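PDB 4EF1: pheromone cOB1/lipoprotein, YaeC family from Enterococcus faecalis, which probably binds methionine as the substrate-binding lipoprotein of an uptake system and also serves as the precursor of the pheromone cOB1. Local coordinates for residues V86-K91 against P115-I120. Numbering follows the deposited sequence. Where two conformers were deposited one is given.
With MSE (selenomethionine), chain C.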
loop_
_atom_site.group_PDB
_atom_site.type_symbol
_atom_site.label_atom_id
_atom_site.label_comp_id
_atom_site.label_asym_id
_atom_site.label_seq_id
_atom_site.Cartn_x
_atom_site.Cartn_y
_atom_site.Cartn_z
ATOM N N VAL A 86 -4.775 5.423 2.738
ATOM C CA VAL A 86 -5.704 4.316 2.866
ATOM C C VAL A 86 -7.060 4.796 3.436
ATOM O O VAL A 86 -7.149 5.693 4.294
ATOM C CB VAL A 86 -5.086 3.206 3.749
ATOM C CG1 VAL A 86 -5.011 3.665 5.207
ATOM C CG2 VAL A 86 -5.832 1.882 3.592
ATOM N N GLY A 87 -8.121 4.205 2.916
ATOM C CA GLY A 87 -9.466 4.515 3.370
ATOM C C GLY A 87 -10.235 3.400 4.049
ATOM O O GLY A 87 -9.950 2.204 3.855
ATOM N N LEU A 88 -11.219 3.834 4.833
ATOM C CA LEU A 88 -12.250 2.982 5.391
ATOM C C LEU A 88 -13.452 3.216 4.489
ATOM O O LEU A 88 -13.791 4.375 4.193
ATOM C CB LEU A 88 -12.610 3.341 6.843
ATOM C CG LEU A 88 -11.732 2.838 7.995
ATOM C CD1 LEU A 88 -12.130 3.615 9.254
ATOM C CD2 LEU A 88 -11.804 1.322 8.208
ATOM N N TYR A 89 -14.121 2.111 4.112
ATOM C CA TYR A 89 -15.273 2.111 3.185
ATOM C C TYR A 89 -16.470 1.386 3.797
ATOM O O TYR A 89 -16.315 0.491 4.619
ATOM C CB TYR A 89 -14.875 1.439 1.879
ATOM C CG TYR A 89 -13.673 2.064 1.182
ATOM C CD1 TYR A 89 -12.377 1.765 1.571
ATOM C CD2 TYR A 89 -13.847 2.901 0.081
ATOM C CE1 TYR A 89 -11.279 2.330 0.936
ATOM C CE2 TYR A 89 -12.765 3.471 -0.576
ATOM C CZ TYR A 89 -11.490 3.188 -0.162
ATOM O OH TYR A 89 -10.416 3.748 -0.809
ATOM N N SER A 90 -17.671 1.827 3.432
ATOM C CA SER A 90 -18.938 1.220 3.903
ATOM C C SER A 90 -20.041 1.614 2.958
ATOM O O SER A 90 -20.131 2.763 2.606
ATOM C CB SER A 90 -19.310 1.743 5.275
ATOM O OG SER A 90 -20.564 1.212 5.751
ATOM N N LYS A 91 -20.875 0.660 2.579
ATOM C CA LYS A 91 -22.052 0.961 1.828
ATOM C C LYS A 91 -23.183 1.443 2.747
ATOM O O LYS A 91 -24.027 2.205 2.309
ATOM C CB LYS A 91 -22.508 -0.267 1.030
ATOM C CG LYS A 91 -21.550 -0.719 -0.042
ATOM C CD LYS A 91 -22.162 -1.871 -0.813
ATOM C CE LYS A 91 -21.405 -2.202 -2.076
ATOM N NZ LYS A 91 -22.197 -3.240 -2.766
ATOM N N PRO A 115 -1.698 0.187 12.362
ATOM C CA PRO A 115 -1.587 1.561 12.823
ATOM C C PRO A 115 -2.345 2.616 12.001
ATOM O O PRO A 115 -2.661 3.692 12.531
ATOM C CB PRO A 115 -0.082 1.829 12.763
ATOM C CG PRO A 115 0.563 0.488 12.961
ATOM C CD PRO A 115 -0.355 -0.419 12.175
ATOM N N ARG A 116 -2.574 2.320 10.738
ATOM C CA ARG A 116 -3.244 3.215 9.814
ATOM C C ARG A 116 -4.746 3.360 10.123
ATOM O O ARG A 116 -5.263 4.458 10.096
ATOM C CB ARG A 116 -3.026 2.733 8.390
ATOM C CG ARG A 116 -1.558 2.523 7.994
ATOM C CD ARG A 116 -1.339 2.032 6.591
ATOM N NE ARG A 116 -1.428 3.065 5.551
ATOM C CZ ARG A 116 -1.319 2.815 4.252
ATOM N NH1 ARG A 116 -1.027 1.581 3.822
ATOM N NH2 ARG A 116 -1.409 3.804 3.387
ATOM N N VAL A 117 -5.443 2.259 10.388
ATOM C CA VAL A 117 -6.844 2.342 10.814
ATOM C C VAL A 117 -6.917 3.006 12.194
ATOM O O VAL A 117 -7.822 3.808 12.453
ATOM C CB VAL A 117 -7.570 0.974 10.810
ATOM C CG1 VAL A 117 -7.118 0.133 12.011
ATOM C CG2 VAL A 117 -9.096 1.183 10.821
ATOM N N LEU A 118 -5.943 2.699 13.075
ATOM C CA LEU A 118 -5.879 3.325 14.385
ATOM C C LEU A 118 -5.681 4.868 14.272
ATOM O O LEU A 118 -6.357 5.601 14.999
ATOM C CB LEU A 118 -4.785 2.677 15.258
ATOM C CG LEU A 118 -5.022 1.223 15.708
ATOM C CD1 LEU A 118 -3.896 0.708 16.584
ATOM C CD2 LEU A 118 -6.324 1.094 16.470
ATOM N N THR A 119 -4.793 5.339 13.360
ATOM C CA THR A 119 -4.586 6.782 13.162
ATOM C C THR A 119 -5.856 7.413 12.558
ATOM O O THR A 119 -6.220 8.538 12.895
ATOM C CB THR A 119 -3.393 7.168 12.235
ATOM O OG1 THR A 119 -3.669 6.840 10.863
ATOM C CG2 THR A 119 -2.066 6.554 12.705
ATOM N N ILE A 120 -6.525 6.701 11.665
ATOM C CA ILE A 120 -7.777 7.243 11.078
ATOM C C ILE A 120 -8.828 7.469 12.219
ATOM O O ILE A 120 -9.377 8.539 12.353
ATOM C CB ILE A 120 -8.331 6.352 9.959
ATOM C CG1 ILE A 120 -7.444 6.436 8.711
ATOM C CG2 ILE A 120 -9.813 6.695 9.655
ATOM C CD1 ILE A 120 -7.711 5.339 7.706
HETATM N N MSE C 301 -0.208 -0.587 -2.108
HETATM C CA MSE C 301 -0.396 -0.915 -0.639
HETATM C C MSE C 301 -0.547 0.333 0.235
HETATM O O MSE C 301 0.203 1.304 0.055
HETATM O OXT MSE C 301 -1.373 0.349 1.187
HETATM C CB MSE C 301 0.719 -1.815 -0.105
HETATM C CG MSE C 301 0.518 -2.333 1.324
HETATM SE SE MSE C 301 2.109 -3.207 1.962
HETATM C CE MSE C 301 2.108 -4.821 0.796
#
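Arg116 reaches the bound selenomethionine through NH1, which donates a hydrogen bond of 2.9 Å to the ligand's OXT. The ligand carboxylate carbon lies in the guanidinium plane, at its edge. One face of the same group is covered by Val86. Val86 CB sits 3.7 Å above the plane, displaced from the centre of the group. The Val86 chi1 of 70° brings CG1 next to the arginine, with Val86 CG1 3.6 Å from Arg116 NE. The arginine chain bends at chi3 (79°), which turns its end toward the ligand.

Away from the ligand the contact is apolar. Ile120, one helical turn on from Arg116, brings CD1 to 3.5 Å from Val86 O and 4.0 Å from Val86 CG1. Ile120 CG2, the other branch, lies 3.9 Å from Leu88 CD1, and the two side chains run antiparallel alongside each other. The Leu88 and Val117 side chains cross at about a right angle, with Leu88 CD2 3.8 Å from Val117 CG2. Helix 114-123 thus packs against strand 87-89 of a five-stranded sheet, in one lobe of the periplasmic binding protein fold of the NlpA family. Leu174 of strand 172-175 touches Val86, Leu88 and Ile120.

Glu195 binds both Arg116 NE, through OE2, and Val86 N, through OE1. Asp113 forms a salt bridge with Arg116 NH1. These bonds limit rotation of the guanidinium. The two acids probably balance its buried positive charge, consistent with a cationic site that recognises the carboxylate of an amino acid ligand.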